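Local coordinates for germination protein YpeB (Bacillus megaterium QM B1551, PDB 5BOI) that takes part in the germination of Bacillus spores, its PepSY-containing C-terminal domain, the part described here, probably having an inhibitory role, at residues R8-D13 against E43-T48; V14-A19 against E29-V34; Y68-L73 against S150-L155. All coordinates share one frame; numbering follows the deposited sequence.

Interaction 1: residues R8-D13 against E43-T48; sequences REVSED and EVYSLT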
ATOM      1  N   ARG A   8      -6.345 -17.429 -15.708  1.00113.98           N
ATOM      2  CA  ARG A   8      -7.140 -17.279 -16.921  1.00112.00           C
ATOM      3  C   ARG A   8      -8.048 -16.061 -16.810  1.00113.03           C
ATOM      4  O   ARG A   8      -7.919 -15.262 -15.885  1.00100.86           O
ATOM      5  CB  ARG A   8      -7.958 -18.536 -17.180  1.00111.64           C
ATOM      6  N   GLU A   9      -8.963 -15.916 -17.760  1.00127.03           N
ATOM      7  CA  GLU A   9      -9.984 -14.887 -17.655  1.00128.57           C
ATOM      8  C   GLU A   9     -11.046 -15.355 -16.673  1.00118.32           C
ATOM      9  O   GLU A   9     -11.169 -16.549 -16.405  1.00129.17           O
ATOM     10  CB  GLU A   9     -10.606 -14.581 -19.018  1.00137.45           C
ATOM     11  CG  GLU A   9     -11.070 -13.141 -19.178  1.00139.84           C
ATOM     12  CD  GLU A   9     -10.687 -12.551 -20.519  1.00141.13           C
ATOM     13  OE1 GLU A   9     -11.482 -12.678 -21.475  1.00144.36           O
ATOM     14  OE2 GLU A   9      -9.592 -11.958 -20.619  1.00138.74           O
ATOM     15  N   VAL A  10     -11.799 -14.412 -16.121  1.00 95.50           N
ATOM     16  CA  VAL A  10     -12.902 -14.755 -15.237  1.00 83.72           C
ATOM     17  C   VAL A  10     -14.186 -14.097 -15.735  1.00 87.49           C
ATOM     18  O   VAL A  10     -14.153 -13.014 -16.321  1.00 85.09           O
ATOM     19  CB  VAL A  10     -12.618 -14.336 -13.780  1.00 76.76           C
ATOM     20  CG1 VAL A  10     -11.337 -14.989 -13.285  1.00 67.42           C
ATOM     21  CG2 VAL A  10     -12.526 -12.817 -13.659  1.00 67.44           C
ATOM     22  N   SER A  11     -15.315 -14.764 -15.524  1.00 99.81           N
ATOM     23  CA  SER A  11     -16.589 -14.211 -15.961  1.00113.71           C
ATOM     24  C   SER A  11     -17.161 -13.303 -14.882  1.00116.60           C
ATOM     25  O   SER A  11     -16.778 -13.392 -13.716  1.00120.85           O
ATOM     26  CB  SER A  11     -17.580 -15.322 -16.316  1.00121.57           C
ATOM     27  OG  SER A  11     -17.905 -16.108 -15.184  1.00124.93           O
ATOM     28  N   GLU A  12     -18.088 -12.439 -15.283  1.00112.68           N
ATOM     29  CA  GLU A  12     -18.661 -11.428 -14.399  1.00113.62           C
ATOM     30  C   GLU A  12     -19.290 -12.023 -13.138  1.00118.65           C
ATOM     31  O   GLU A  12     -19.494 -11.321 -12.146  1.00116.02           O
ATOM     32  CB  GLU A  12     -19.699 -10.603 -15.162  1.00112.09           C
ATOM     33  CG  GLU A  12     -19.211 -10.116 -16.518  1.00110.52           C
ATOM     34  CD  GLU A  12     -20.163  -9.135 -17.173  1.00107.57           C
ATOM     35  OE1 GLU A  12     -20.115  -8.994 -18.414  1.00106.04           O
ATOM     36  OE2 GLU A  12     -20.957  -8.503 -16.445  1.00106.12           O
ATOM     37  N   ASP A  13     -19.593 -13.318 -13.181  1.00120.28           N
ATOM     38  CA  ASP A  13     -20.144 -14.018 -12.028  1.00117.27           C
ATOM     39  C   ASP A  13     -19.034 -14.360 -11.037  1.00102.78           C
ATOM     40  O   ASP A  13     -19.247 -14.361  -9.825  1.00102.28           O
ATOM     41  CB  ASP A  13     -20.876 -15.288 -12.473  1.00123.99           C
ATOM     42  CG  ASP A  13     -22.206 -15.471 -11.769  1.00126.13           C
ATOM     43  OD1 ASP A  13     -22.269 -15.256 -10.541  1.00125.30           O
ATOM     44  OD2 ASP A  13     -23.192 -15.830 -12.449  1.00128.20           O
ATOM     45  N   GLU A  43      -8.005  -4.501 -18.941  1.00 98.81           N
ATOM     46  CA  GLU A  43      -9.207  -5.316 -18.872  1.00105.67           C
ATOM     47  C   GLU A  43      -9.635  -5.463 -17.423  1.00 91.56           C
ATOM     48  O   GLU A  43      -9.015  -6.193 -16.648  1.00 90.14           O
ATOM     49  CB  GLU A  43      -8.969  -6.680 -19.512  1.00123.51           C
ATOM     50  CG  GLU A  43      -8.719  -6.600 -21.005  1.00114.92           C
ATOM     51  CD  GLU A  43      -8.489  -7.957 -21.632  1.00107.87           C
ATOM     52  OE1 GLU A  43      -7.543  -8.657 -21.208  1.00104.01           O
ATOM     53  OE2 GLU A  43      -9.247  -8.317 -22.556  1.00108.32           O
ATOM     54  N   VAL A  44     -10.700  -4.754 -17.063  1.00 82.93           N
ATOM     55  CA  VAL A  44     -11.140  -4.654 -15.676  1.00 67.49           C
ATOM     56  C   VAL A  44     -12.669  -4.717 -15.575  1.00 68.43           C
ATOM     57  O   VAL A  44     -13.375  -4.226 -16.461  1.00 72.66           O
ATOM     58  CB  VAL A  44     -10.613  -3.338 -15.036  1.00 83.04           C
ATOM     59  CG1 VAL A  44     -11.290  -3.044 -13.706  1.00 84.66           C
ATOM     60  CG2 VAL A  44      -9.100  -3.390 -14.865  1.00 79.80           C
ATOM     61  N   TYR A  45     -13.173  -5.346 -14.513  1.00 61.73           N
ATOM     62  CA  TYR A  45     -14.590  -5.276 -14.168  1.00 63.73           C
ATOM     63  C   TYR A  45     -14.854  -4.202 -13.117  1.00 64.91           C
ATOM     64  O   TYR A  45     -14.357  -4.293 -11.995  1.00 69.31           O
ATOM     65  CB  TYR A  45     -15.103  -6.621 -13.649  1.00 73.68           C
ATOM     66  CG  TYR A  45     -15.062  -7.725 -14.674  1.00 85.26           C
ATOM     67  CD1 TYR A  45     -16.057  -7.829 -15.637  1.00 90.85           C
ATOM     68  CD2 TYR A  45     -14.069  -8.694 -14.649  1.00 86.59           C
ATOM     69  CE1 TYR A  45     -16.038  -8.833 -16.579  1.00 95.40           C
ATOM     70  CE2 TYR A  45     -14.052  -9.718 -15.581  1.00 92.66           C
ATOM     71  CZ  TYR A  45     -15.037  -9.777 -16.545  1.00 96.87           C
ATOM     72  OH  TYR A  45     -15.030 -10.781 -17.482  1.00103.12           O
ATOM     73  N   SER A  46     -15.630  -3.187 -13.482  1.00 60.56           N
ATOM     74  CA  SER A  46     -15.992  -2.122 -12.545  1.00 62.06           C
ATOM     75  C   SER A  46     -17.304  -2.445 -11.843  1.00 66.05           C
ATOM     76  O   SER A  46     -18.356  -2.511 -12.478  1.00 70.30           O
ATOM     77  CB  SER A  46     -16.109  -0.775 -13.263  1.00 59.95           C
ATOM     78  OG  SER A  46     -14.843  -0.162 -13.418  1.00 59.31           O
ATOM     79  N   LEU A  47     -17.238  -2.626 -10.530  1.00 54.86           N
ATOM     80  CA  LEU A  47     -18.411  -3.001  -9.757  1.00 63.05           C
ATOM     81  C   LEU A  47     -18.915  -1.839  -8.918  1.00 63.54           C
ATOM     82  O   LEU A  47     -18.123  -1.056  -8.383  1.00 48.24           O
ATOM     83  CB  LEU A  47     -18.107  -4.194  -8.847  1.00 56.00           C
ATOM     84  CG  LEU A  47     -17.951  -5.582  -9.471  1.00 58.06           C
ATOM     85  CD1 LEU A  47     -16.786  -5.647 -10.447  1.00 55.96           C
ATOM     86  CD2 LEU A  47     -17.764  -6.607  -8.375  1.00 55.90           C
ATOM     87  N   THR A  48     -20.237  -1.729  -8.820  1.00 62.05           N
ATOM     88  CA  THR A  48     -20.873  -0.779  -7.916  1.00 62.80           C
ATOM     89  C   THR A  48     -21.790  -1.546  -6.973  1.00 64.54           C
ATOM     90  O   THR A  48     -22.897  -1.925  -7.345  1.00 69.45           O
ATOM     91  CB  THR A  48     -21.687   0.298  -8.669  1.00 62.96           C
ATOM     92  OG1 THR A  48     -20.841   0.988  -9.596  1.00 64.06           O
ATOM     93  CG2 THR A  48     -22.268   1.305  -7.688  1.00 57.48           C
TER

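Interaction 2: residues V14-A19 against E29-V34; sequences VAKQVA and EQIHIV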
ATOM      1  N   VAL A  14     -17.848 -14.647 -11.565  1.00 87.83           N
ATOM      2  CA  VAL A  14     -16.690 -14.959 -10.735  1.00 85.34           C
ATOM      3  C   VAL A  14     -16.168 -13.701 -10.039  1.00 81.85           C
ATOM      4  O   VAL A  14     -15.824 -13.731  -8.855  1.00 81.25           O
ATOM      5  CB  VAL A  14     -15.558 -15.596 -11.568  1.00 82.43           C
ATOM      6  CG1 VAL A  14     -14.277 -15.689 -10.753  1.00 81.11           C
ATOM      7  CG2 VAL A  14     -15.981 -16.969 -12.074  1.00 91.59           C
ATOM      8  N   ALA A  15     -16.123 -12.596 -10.777  1.00 77.80           N
ATOM      9  CA  ALA A  15     -15.687 -11.320 -10.220  1.00 73.61           C
ATOM     10  C   ALA A  15     -16.591 -10.905  -9.057  1.00 73.61           C
ATOM     11  O   ALA A  15     -16.160 -10.211  -8.139  1.00 72.84           O
ATOM     12  CB  ALA A  15     -15.670 -10.244 -11.300  1.00 73.74           C
ATOM     13  N   LYS A  16     -17.843 -11.348  -9.102  1.00 76.71           N
ATOM     14  CA  LYS A  16     -18.804 -11.087  -8.037  1.00 75.41           C
ATOM     15  C   LYS A  16     -18.395 -11.753  -6.721  1.00 74.69           C
ATOM     16  O   LYS A  16     -18.523 -11.167  -5.649  1.00 75.40           O
ATOM     17  CB  LYS A  16     -20.193 -11.574  -8.458  1.00 81.29           C
ATOM     18  CG  LYS A  16     -21.313 -10.564  -8.287  1.00 83.90           C
ATOM     19  CD  LYS A  16     -21.809 -10.072  -9.639  1.00 87.22           C
ATOM     20  CE  LYS A  16     -23.123  -9.325  -9.512  1.00 92.58           C
ATOM     21  NZ  LYS A  16     -23.125  -8.072 -10.316  1.00 95.57           N
ATOM     22  N   GLN A  17     -17.898 -12.982  -6.807  1.00 76.85           N
ATOM     23  CA  GLN A  17     -17.594 -13.756  -5.609  1.00 84.64           C
ATOM     24  C   GLN A  17     -16.296 -13.276  -4.969  1.00 76.13           C
ATOM     25  O   GLN A  17     -16.125 -13.347  -3.750  1.00 76.25           O
ATOM     26  CB  GLN A  17     -17.518 -15.252  -5.946  1.00 96.69           C
ATOM     27  CG  GLN A  17     -16.978 -16.131  -4.824  1.00104.74           C
ATOM     28  CD  GLN A  17     -15.486 -16.387  -4.947  1.00109.24           C
ATOM     29  OE1 GLN A  17     -14.950 -16.481  -6.053  1.00112.33           O
ATOM     30  NE2 GLN A  17     -14.807 -16.491  -3.809  1.00108.02           N
ATOM     31  N   VAL A  18     -15.378 -12.790  -5.795  1.00 73.66           N
ATOM     32  CA  VAL A  18     -14.167 -12.169  -5.283  1.00 72.44           C
ATOM     33  C   VAL A  18     -14.556 -11.016  -4.367  1.00 64.51           C
ATOM     34  O   VAL A  18     -14.089 -10.918  -3.229  1.00 57.92           O
ATOM     35  CB  VAL A  18     -13.263 -11.669  -6.427  1.00 72.96           C
ATOM     36  CG1 VAL A  18     -11.945 -11.144  -5.881  1.00 66.90           C
ATOM     37  CG2 VAL A  18     -13.010 -12.796  -7.417  1.00 74.87           C
ATOM     38  N   ALA A  19     -15.447 -10.169  -4.873  1.00 63.64           N
ATOM     39  CA  ALA A  19     -15.932  -9.005  -4.144  1.00 59.35           C
ATOM     40  C   ALA A  19     -16.548  -9.374  -2.792  1.00 63.74           C
ATOM     41  O   ALA A  19     -16.206  -8.787  -1.764  1.00 61.77           O
ATOM     42  CB  ALA A  19     -16.946  -8.240  -5.001  1.00 56.15           C
ATOM     43  N   GLU A  29     -26.590  -7.479  -0.696  1.00 89.91           N
ATOM     44  CA  GLU A  29     -26.107  -6.389  -1.536  1.00 79.39           C
ATOM     45  C   GLU A  29     -26.329  -6.650  -3.020  1.00 85.50           C
ATOM     46  O   GLU A  29     -25.935  -7.691  -3.544  1.00 82.02           O
ATOM     47  CB  GLU A  29     -24.617  -6.141  -1.291  1.00 69.95           C
ATOM     48  CG  GLU A  29     -24.258  -5.751   0.130  1.00 69.06           C
ATOM     49  CD  GLU A  29     -23.955  -6.952   1.006  1.00 77.09           C
ATOM     50  OE1 GLU A  29     -23.978  -8.089   0.486  1.00 83.67           O
ATOM     51  OE2 GLU A  29     -23.685  -6.755   2.210  1.00 76.79           O
ATOM     52  N   GLN A  30     -26.962  -5.696  -3.694  1.00 98.81           N
ATOM     53  CA  GLN A  30     -27.038  -5.727  -5.147  1.00105.64           C
ATOM     54  C   GLN A  30     -25.684  -5.284  -5.705  1.00101.70           C
ATOM     55  O   GLN A  30     -25.069  -4.354  -5.183  1.00 99.69           O
ATOM     56  CB  GLN A  30     -28.162  -4.822  -5.665  1.00109.50           C
ATOM     57  CG  GLN A  30     -27.998  -4.423  -7.132  1.00110.32           C
ATOM     58  CD  GLN A  30     -28.595  -3.065  -7.461  1.00108.23           C
ATOM     59  OE1 GLN A  30     -29.717  -2.749  -7.060  1.00110.23           O
ATOM     60  NE2 GLN A  30     -27.841  -2.252  -8.195  1.00101.73           N
ATOM     61  N   ILE A  31     -25.214  -5.953  -6.753  1.00 93.03           N
ATOM     62  CA  ILE A  31     -23.949  -5.579  -7.374  1.00 82.52           C
ATOM     63  C   ILE A  31     -24.102  -5.292  -8.870  1.00 86.83           C
ATOM     64  O   ILE A  31     -24.368  -6.194  -9.661  1.00 94.95           O
ATOM     65  CB  ILE A  31     -22.884  -6.676  -7.181  1.00 77.77           C
ATOM     66  CG1 ILE A  31     -22.824  -7.113  -5.712  1.00 73.03           C
ATOM     67  CG2 ILE A  31     -21.519  -6.199  -7.685  1.00 71.87           C
ATOM     68  CD1 ILE A  31     -21.747  -8.142  -5.413  1.00 67.19           C
ATOM     69  N   HIS A  32     -23.940  -4.023  -9.241  1.00 80.34           N
ATOM     70  CA  HIS A  32     -23.951  -3.593 -10.638  1.00 79.61           C
ATOM     71  C   HIS A  32     -22.539  -3.693 -11.212  1.00 81.76           C
ATOM     72  O   HIS A  32     -21.621  -3.018 -10.738  1.00 78.82           O
ATOM     73  CB  HIS A  32     -24.490  -2.158 -10.753  1.00 71.15           C
ATOM     74  CG  HIS A  32     -24.328  -1.545 -12.113  1.00 70.82           C
ATOM     75  ND1 HIS A  32     -25.156  -1.847 -13.172  1.00 73.96           N
ATOM     76  CD2 HIS A  32     -23.442  -0.631 -12.577  1.00 67.46           C
ATOM     77  CE1 HIS A  32     -24.783  -1.152 -14.234  1.00 70.45           C
ATOM     78  NE2 HIS A  32     -23.745  -0.406 -13.898  1.00 67.86           N
ATOM     79  N   ILE A  33     -22.362  -4.538 -12.223  1.00 79.52           N
ATOM     80  CA  ILE A  33     -21.029  -4.792 -12.761  1.00 79.17           C
ATOM     81  C   ILE A  33     -20.902  -4.330 -14.216  1.00 86.07           C
ATOM     82  O   ILE A  33     -21.811  -4.517 -15.026  1.00 78.44           O
ATOM     83  CB  ILE A  33     -20.662  -6.295 -12.640  1.00 73.72           C
ATOM     84  CG1 ILE A  33     -19.291  -6.581 -13.261  1.00 72.20           C
ATOM     85  CG2 ILE A  33     -21.726  -7.161 -13.282  1.00 79.05           C
ATOM     86  CD1 ILE A  33     -18.734  -7.945 -12.907  1.00 68.93           C
ATOM     87  N   VAL A  34     -19.767  -3.707 -14.526  1.00 98.60           N
ATOM     88  CA  VAL A  34     -19.494  -3.144 -15.844  1.00104.36           C
ATOM     89  C   VAL A  34     -18.145  -3.657 -16.361  1.00103.82           C
ATOM     90  O   VAL A  34     -17.192  -3.772 -15.593  1.00106.80           O
ATOM     91  CB  VAL A  34     -19.495  -1.593 -15.786  1.00 98.20           C
ATOM     92  CG1 VAL A  34     -18.902  -0.983 -17.045  1.00 98.57           C
ATOM     93  CG2 VAL A  34     -20.903  -1.065 -15.536  1.00 99.95           C
TER

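Interaction 3: residues Y68-L73 against S150-L155; sequences YPLWVL and SAKDFL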
ATOM      1  N   TYR A  68      -8.033 -10.426  -9.802  1.00 71.04           N
ATOM      2  CA  TYR A  68      -7.262  -9.824  -8.719  1.00 71.06           C
ATOM      3  C   TYR A  68      -7.960  -8.605  -8.145  1.00 58.73           C
ATOM      4  O   TYR A  68      -8.410  -7.751  -8.905  1.00 57.67           O
ATOM      5  CB  TYR A  68      -5.883  -9.414  -9.222  1.00 81.84           C
ATOM      6  CG  TYR A  68      -4.811 -10.458  -9.036  1.00 93.15           C
ATOM      7  CD1 TYR A  68      -4.137 -10.580  -7.829  1.00 95.37           C
ATOM      8  CD2 TYR A  68      -4.469 -11.321 -10.071  1.00100.96           C
ATOM      9  CE1 TYR A  68      -3.148 -11.528  -7.658  1.00102.49           C
ATOM     10  CE2 TYR A  68      -3.485 -12.273  -9.912  1.00103.68           C
ATOM     11  CZ  TYR A  68      -2.828 -12.374  -8.704  1.00104.61           C
ATOM     12  OH  TYR A  68      -1.849 -13.324  -8.550  1.00103.97           O
ATOM     13  N   PRO A  69      -8.044  -8.510  -6.805  1.00 52.93           N
ATOM     14  CA  PRO A  69      -8.589  -7.279  -6.229  1.00 45.90           C
ATOM     15  C   PRO A  69      -7.643  -6.148  -6.553  1.00 42.75           C
ATOM     16  O   PRO A  69      -6.515  -6.129  -6.065  1.00 43.43           O
ATOM     17  CB  PRO A  69      -8.626  -7.554  -4.722  1.00 54.16           C
ATOM     18  CG  PRO A  69      -8.391  -9.022  -4.570  1.00 55.88           C
ATOM     19  CD  PRO A  69      -7.596  -9.450  -5.766  1.00 55.77           C
ATOM     20  N   LEU A  70      -8.090  -5.223  -7.388  1.00 38.19           N
ATOM     21  CA  LEU A  70      -7.225  -4.151  -7.845  1.00 38.68           C
ATOM     22  C   LEU A  70      -7.409  -2.855  -7.055  1.00 40.98           C
ATOM     23  O   LEU A  70      -6.437  -2.236  -6.627  1.00 36.31           O
ATOM     24  CB  LEU A  70      -7.486  -3.898  -9.324  1.00 49.15           C
ATOM     25  CG  LEU A  70      -6.503  -2.993 -10.050  1.00 52.65           C
ATOM     26  CD1 LEU A  70      -5.114  -3.632 -10.088  1.00 48.12           C
ATOM     27  CD2 LEU A  70      -7.032  -2.716 -11.443  1.00 56.62           C
ATOM     28  N   TRP A  71      -8.664  -2.442  -6.876  1.00 39.10           N
ATOM     29  CA  TRP A  71      -8.984  -1.140  -6.288  1.00 36.68           C
ATOM     30  C   TRP A  71     -10.367  -1.186  -5.638  1.00 36.49           C
ATOM     31  O   TRP A  71     -11.267  -1.855  -6.142  1.00 36.33           O
ATOM     32  CB  TRP A  71      -8.914  -0.046  -7.362  1.00 36.25           C
ATOM     33  CG  TRP A  71      -9.109   1.363  -6.857  1.00 42.96           C
ATOM     34  CD1 TRP A  71      -8.151   2.202  -6.355  1.00 46.05           C
ATOM     35  CD2 TRP A  71     -10.338   2.102  -6.830  1.00 50.19           C
ATOM     36  NE1 TRP A  71      -8.711   3.412  -6.006  1.00 43.82           N
ATOM     37  CE2 TRP A  71     -10.053   3.376  -6.289  1.00 52.03           C
ATOM     38  CE3 TRP A  71     -11.654   1.808  -7.204  1.00 58.12           C
ATOM     39  CZ2 TRP A  71     -11.035   4.352  -6.113  1.00 48.98           C
ATOM     40  CZ3 TRP A  71     -12.629   2.784  -7.029  1.00 56.09           C
ATOM     41  CH2 TRP A  71     -12.310   4.037  -6.492  1.00 49.12           C
ATOM     42  N   VAL A  72     -10.512  -0.507  -4.502  1.00 33.95           N
ATOM     43  CA  VAL A  72     -11.779  -0.443  -3.761  1.00 33.59           C
ATOM     44  C   VAL A  72     -12.000   0.937  -3.175  1.00 41.54           C
ATOM     45  O   VAL A  72     -11.068   1.592  -2.696  1.00 37.61           O
ATOM     46  CB  VAL A  72     -11.844  -1.474  -2.589  1.00 35.42           C
ATOM     47  CG1 VAL A  72     -13.076  -1.219  -1.695  1.00 40.34           C
ATOM     48  CG2 VAL A  72     -11.853  -2.897  -3.103  1.00 35.02           C
ATOM     49  N   LEU A  73     -13.239   1.402  -3.212  1.00 40.29           N
ATOM     50  CA  LEU A  73     -13.584   2.574  -2.429  1.00 43.19           C
ATOM     51  C   LEU A  73     -15.017   2.478  -1.938  1.00 47.81           C
ATOM     52  O   LEU A  73     -15.937   2.330  -2.740  1.00 44.31           O
ATOM     53  CB  LEU A  73     -13.395   3.853  -3.238  1.00 45.49           C
ATOM     54  CG  LEU A  73     -13.690   5.089  -2.388  1.00 58.84           C
ATOM     55  CD1 LEU A  73     -12.838   5.056  -1.125  1.00 58.51           C
ATOM     56  CD2 LEU A  73     -13.455   6.370  -3.174  1.00 70.03           C
ATOM     57  N   SER A 150      -5.963  -0.005  -2.673  1.00 31.89           N
ATOM     58  CA  SER A 150      -5.431   0.058  -4.016  1.00 29.75           C
ATOM     59  C   SER A 150      -4.163  -0.760  -4.111  1.00 27.50           C
ATOM     60  O   SER A 150      -3.189  -0.462  -3.430  1.00 31.13           O
ATOM     61  CB  SER A 150      -5.138   1.488  -4.431  1.00 35.00           C
ATOM     62  OG  SER A 150      -4.420   1.487  -5.656  1.00 43.06           O
ATOM     63  N   ALA A 151      -4.185  -1.791  -4.942  1.00 30.28           N
ATOM     64  CA  ALA A 151      -2.970  -2.569  -5.178  1.00 37.46           C
ATOM     65  C   ALA A 151      -2.457  -2.343  -6.592  1.00 36.62           C
ATOM     66  O   ALA A 151      -1.772  -3.203  -7.158  1.00 34.13           O
ATOM     67  CB  ALA A 151      -3.224  -4.050  -4.936  1.00 33.90           C
ATOM     68  N   LYS A 152      -2.787  -1.195  -7.168  1.00 34.81           N
ATOM     69  CA  LYS A 152      -2.445  -0.944  -8.562  1.00 40.04           C
ATOM     70  C   LYS A 152      -0.927  -0.916  -8.757  1.00 37.18           C
ATOM     71  O   LYS A 152      -0.405  -1.556  -9.671  1.00 39.11           O
ATOM     72  CB  LYS A 152      -3.084   0.363  -9.041  1.00 46.52           C
ATOM     73  CG  LYS A 152      -4.604   0.264  -9.200  1.00 55.84           C
ATOM     74  CD  LYS A 152      -5.236   1.600  -9.581  1.00 55.85           C
ATOM     75  CE  LYS A 152      -5.150   1.847 -11.073  1.00 53.66           C
ATOM     76  NZ  LYS A 152      -6.154   2.849 -11.536  1.00 52.14           N
ATOM     77  N   ASP A 153      -0.221  -0.206  -7.875  1.00 38.17           N
ATOM     78  CA  ASP A 153       1.237  -0.126  -7.957  1.00 38.01           C
ATOM     79  C   ASP A 153       1.878  -1.499  -7.760  1.00 43.53           C
ATOM     80  O   ASP A 153       2.734  -1.911  -8.533  1.00 41.85           O
ATOM     81  CB  ASP A 153       1.782   0.859  -6.920  1.00 36.75           C
ATOM     82  CG  ASP A 153       1.433   2.302  -7.242  1.00 57.09           C
ATOM     83  OD1 ASP A 153       1.287   2.618  -8.440  1.00 61.40           O
ATOM     84  OD2 ASP A 153       1.314   3.120  -6.304  1.00 61.04           O
ATOM     85  N   PHE A 154       1.437  -2.205  -6.726  1.00 37.71           N
ATOM     86  CA  PHE A 154       1.981  -3.513  -6.384  1.00 35.54           C
ATOM     87  C   PHE A 154       1.786  -4.532  -7.494  1.00 45.06           C
ATOM     88  O   PHE A 154       2.706  -5.276  -7.827  1.00 46.47           O
ATOM     89  CB  PHE A 154       1.330  -4.028  -5.102  1.00 32.92           C
ATOM     90  CG  PHE A 154       1.818  -5.380  -4.663  1.00 36.46           C
ATOM     91  CD1 PHE A 154       3.124  -5.560  -4.258  1.00 37.75           C
ATOM     92  CD2 PHE A 154       0.948  -6.459  -4.606  1.00 46.03           C
ATOM     93  CE1 PHE A 154       3.572  -6.805  -3.838  1.00 49.97           C
ATOM     94  CE2 PHE A 154       1.386  -7.703  -4.183  1.00 55.50           C
ATOM     95  CZ  PHE A 154       2.699  -7.875  -3.800  1.00 54.90           C
ATOM     96  N   LEU A 155       0.587  -4.578  -8.057  1.00 48.01           N
ATOM     97  CA  LEU A 155       0.248  -5.629  -9.016  1.00 54.69           C
ATOM     98  C   LEU A 155       0.792  -5.352 -10.412  1.00 61.07           C
ATOM     99  O   LEU A 155       1.060  -6.283 -11.166  1.00 67.46           O
ATOM    100  CB  LEU A 155      -1.270  -5.823  -9.093  1.00 47.91           C
ATOM    101  CG  LEU A 155      -1.982  -6.461  -7.894  1.00 50.66           C
ATOM    102  CD1 LEU A 155      -3.491  -6.436  -8.099  1.00 49.16           C
ATOM    103  CD2 LEU A 155      -1.505  -7.883  -7.668  1.00 53.05           C
TER

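Interaction 1: residues R8-D13 against E43-T48
Tyr45 and Glu12 meet because each carries its CG beside its own backbone N and anti to its carbonyl carbon, with chi1 at -64° in Tyr45 and -48° in Glu12. The tyrosine CB points toward 8-13, and chi1 sets CG, from which the ring extends to that segment; the glutamate, extended beyond CG, crosses the ring at about a right angle. Its methylene does the touching: Glu12 CG lies 3.4 Å from Tyr45 CE1, a snug apolar contact for an acidic side chain. The ring hydroxyl reaches past it to the backbone, where Tyr45 OH donates a hydrogen bond of 2.7 Å to Val10 O. The donor lies in the plane of that carbonyl, at a C=O...donor angle of 159°, and the bond ties the ring's hydroxyl end to the backbone of the incoming chain. Next to the hydroxyl, on the CE2 side, Val10 CG2 touches Tyr45 CE2 at 4.0 Å. The setting is the start of an alpha-plus-beta PepSY unit, in which the chain runs into helix 12-22 above an antiparallel sheet; strand 44-50 of that sheet supplies Tyr45, whose backbone is hydrogen-bonded to that of Ile62 in strand 57-63. The same ring also packs on Ala15 of the helix and on Ile33 of strand 30-35. Toward the N-terminal end of the contact the character changes. Glu9 OE2 and Glu43 OE1 stand 3.9 Å apart, two exposed carboxylates whose planes are nearly perpendicular; if both are charged, the pair should be mildly repulsive.

Interaction 2: residues V14-A19 against E29-V34
Lys16 and Ile31 mark the closest backbone approach, their CA atoms 7.6 Å apart, where the axes of helix 14-19 and strand 30-34 pass at 10.3 Å with their N-to-C directions 129° apart. This is a helix laid across one face of an antiparallel sheet, the arrangement of a PepSY unit, and strand 30-35 contributes Ile31 and Ile33 to the covered face while His32 points away. Lys16 buries the largest area here. Its first torsion, -130°, lies away from the staggered positions, and the chain is bent again at chi2 and chi4 on its way to the strand. The lysine and Ile31 slide past each other in opposite directions: near the helix Lys16 CG rests 3.8 Å from Ile31 CD1, which carries the apolar contact, and near the strand Lys16 CE, as modelled, lies close to Ile31 CB. As modelled, too, the ammonium group ends at the backbone. Lys16 NZ is placed 2.3 Å from Ile31 O, a distance far too short for an ordinary hydrogen bond; together with the irregular torsions, this makes the exact position of the nitrogen doubtful. The carbonyl of Ile31 remains a plausible acceptor for it. Ile31 also packs on Leu47 and Ile49 of the neighbouring strand, and Ala19, one turn beyond Ala15, leans on Leu47, which carries the apolar layer along the helix. Ile33 reaches toward the helix at the other end of the contact. Its CG1 is anti to the backbone N, with chi1 at 177°, and from there the chain runs on extended until the methyl Ile33 CD1 meets Ala15 CB at 4.2 Å.

Interaction 3: residues Y68-L73 against S150-L155
Leu70 has the most surface buried by this contact, and Leu155 and Lys152, about one helical turn apart, are the groups that cover it. Its CG stands anti to the backbone N (chi1 -169°), which sets CG on the side of the short helix that begins at Lys152; the methyls follow. There Leu70 CD1 touches Leu155 CD1 at 3.8 Å, while Leu70 CG lies 3.9 Å from Lys152 CG; the lysine is thus used here for its aliphatic root. The second methyl of Leu155 serves another partner, CD2 approaching Tyr68 CD1 to 3.8 Å, although that tyrosine is poorly ordered. Beside these apolar contacts the backbones are joined as well. Ala151 N donates to Leu70 O over 2.8 Å with an N-H...O angle of 165°. The bond closes the end of an antiparallel ladder in which Trp71 and Ser150 form a non-hydrogen-bonded pair. On the other side of strand 69-74, Leu70 and Trp71 both face Asp61, a classic beta bulge. Strand 69-74 therefore lies between strand 57-63, of the sheet that helix 12-22 covers, and strand 146-150, which pairs in turn with strand 134-140; the contact joins two parts of the PepSY1 and PepSY2 region. Directly after the bridge, Ala151 takes the N-cap position of helix 152-156. At the paired residues, Ser150 CB packs 3.6 Å from Trp71 CD1, and Ser150 OG sits in plane at the indole edge. Lys152 NZ lies 6.0 Å from the centroid of the Trp71 five-membered ring, a long and at most weak cation-pi attraction. Pro69 O is buried without a polar partner, 3.7 Å from Leu155 CD1.

How the interactions relate
From the N terminus, the chain first lays down 8-13, which interaction 1 joins to 43-48, closing a loop of about thirty residues. Interaction 2 falls wholly within that loop, closing a shorter one as the chain comes back from helix 12-22 into strand 30-35. The two share the helix and use adjacent strands: Ser46 and Thr48 lie beside Val34 and His32, and Glu12 packs on Ile33. Interaction 3 opens only after both have closed, so nothing crosses; its much longer loop ties strand 69-74 to the end of strand 146-150 and the helix 152-156 after it. Val44 and Leu70 provide a light touch between interactions 1 and 3.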